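Local coordinates for protein trans-2-enoyl-CoA reductase [NADH] (Treponema denticola ATCC 35405, PDB 4GGO) that catalyses the NADH-dependent reduction of the carbon-carbon double bond of trans-2-enoyl-CoA, such as crotonyl-CoA to butyryl-CoA, in bacterial fatty acid synthesis, at residues N52-G57 against A77-S82. Numbering follows the deposited sequence.
Sequences NVLVLG and ATIGVS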
# COMPACT_ATOMS: atom_id res chain seq x y z
N ASN A 52 -1.45 19.17 7.03
CA ASN A 52 -1.53 19.14 5.57
C ASN A 52 -0.77 17.94 5.03
O ASN A 52 0.45 17.86 5.14
CB ASN A 52 -0.96 20.43 4.98
CG ASN A 52 -1.81 21.64 5.31
OD1 ASN A 52 -3.03 21.63 5.13
ND2 ASN A 52 -1.18 22.70 5.80
N VAL A 53 -1.50 17.00 4.44
CA VAL A 53 -0.91 15.74 4.01
C VAL A 53 -0.99 15.50 2.51
O VAL A 53 -2.05 15.66 1.90
CB VAL A 53 -1.55 14.54 4.74
CG1 VAL A 53 -0.82 13.26 4.40
CG2 VAL A 53 -1.56 14.78 6.25
N LEU A 54 0.13 15.12 1.92
CA LEU A 54 0.17 14.68 0.53
C LEU A 54 0.33 13.16 0.50
O LEU A 54 1.26 12.63 1.10
CB LEU A 54 1.32 15.35 -0.21
CG LEU A 54 1.51 14.96 -1.68
CD1 LEU A 54 0.29 15.34 -2.51
CD2 LEU A 54 2.77 15.60 -2.25
N VAL A 55 -0.57 12.48 -0.19
CA VAL A 55 -0.49 11.03 -0.32
C VAL A 55 -0.35 10.61 -1.78
O VAL A 55 -1.25 10.84 -2.59
CB VAL A 55 -1.70 10.31 0.30
CG1 VAL A 55 -1.57 8.80 0.13
CG2 VAL A 55 -1.84 10.67 1.77
N LEU A 56 0.78 10.00 -2.10
CA LEU A 56 1.05 9.56 -3.47
C LEU A 56 0.70 8.08 -3.62
O LEU A 56 1.37 7.22 -3.06
CB LEU A 56 2.51 9.82 -3.81
CG LEU A 56 2.92 11.29 -3.61
CD1 LEU A 56 4.42 11.48 -3.79
CD2 LEU A 56 2.14 12.18 -4.56
N GLY A 57 -0.35 7.81 -4.39
CA GLY A 57 -0.91 6.47 -4.47
C GLY A 57 -2.00 6.35 -3.42
O GLY A 57 -1.94 5.50 -2.54
N ALA A 77 -6.06 18.13 6.27
CA ALA A 77 -6.35 18.40 4.87
C ALA A 77 -5.45 17.51 4.03
O ALA A 77 -4.26 17.40 4.29
CB ALA A 77 -6.11 19.86 4.55
N THR A 78 -6.02 16.85 3.02
CA THR A 78 -5.25 15.92 2.21
C THR A 78 -5.35 16.19 0.72
O THR A 78 -6.43 16.48 0.19
CB THR A 78 -5.65 14.45 2.46
OG1 THR A 78 -6.96 14.21 1.93
CG2 THR A 78 -5.63 14.12 3.95
N ILE A 79 -4.21 16.11 0.04
CA ILE A 79 -4.18 16.04 -1.41
C ILE A 79 -3.72 14.64 -1.79
O ILE A 79 -2.66 14.19 -1.36
CB ILE A 79 -3.22 17.07 -2.02
CG1 ILE A 79 -3.73 18.49 -1.74
CG2 ILE A 79 -3.08 16.85 -3.51
CD1 ILE A 79 -2.78 19.57 -2.20
N GLY A 80 -4.54 13.94 -2.57
CA GLY A 80 -4.21 12.59 -2.99
C GLY A 80 -3.93 12.52 -4.47
O GLY A 80 -4.58 13.19 -5.28
N VAL A 81 -2.95 11.70 -4.84
CA VAL A 81 -2.60 11.49 -6.24
C VAL A 81 -2.62 10.00 -6.57
O VAL A 81 -2.01 9.19 -5.87
CB VAL A 81 -1.20 12.05 -6.56
CG1 VAL A 81 -0.82 11.72 -7.99
CG2 VAL A 81 -1.17 13.56 -6.32
N SER A 82 -3.32 9.65 -7.64
CA SER A 82 -3.35 8.28 -8.13
C SER A 82 -3.67 8.26 -9.62
O SER A 82 -4.20 9.23 -10.16
CB SER A 82 -4.37 7.44 -7.36
OG SER A 82 -5.69 7.89 -7.60
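Leu54 holds CG anti to its backbone N (chi1 178°), and its CD1 crosses Ile79 at a slant, 3.8 Å from CG2 and 3.4 Å from the backbone O of that residue. Leu56 takes the other common rotamer, CG anti to the carbonyl carbon (chi1 -55°), and its CD2 lies 3.9 Å from CB of Val81, the two side chains side by side and pointing the same way. Branched Ile79 and Val81 suit an extended backbone and offer CB and CG2 to the leucine methyls; helix 124-136 packs on this face, touching Leu54, Ile79 and Val81. On the reverse face Val53 meets Thr78, CB to CG2 at 4.2 Å, while OG1 of Thr78 is hydrogen-bonded to NE of Arg67. Gly80, paired with Val55 there, offers that valine no side chain, and its CA touches Val55 O instead.

The strands run parallel with a slight twist, as the first two of a Rossmann fold, joined through helix 61-74 in a beta-alpha-beta crossover. Bonding alternates along strand 52-56: Val53 and Val55 turn N and O to Ala77, Ile79 and Val81, with Ile79 N to Val53 O at 2.9 Å, whereas Leu54 and Leu56 bond to the 141-146 side. The CA-H of Thr78 adds a weaker contact to Val53 O. A last bond, Gly57 N to Val81 O, is short at 2.6 Å. Gly57 opens the NAD-binding loop; its positive phi of 92° would press a CB against the preceding carbonyl oxygen, which suits glycine to this turn off the strand. Beside this end, Val81 touches Ala121, another NAD-binding residue.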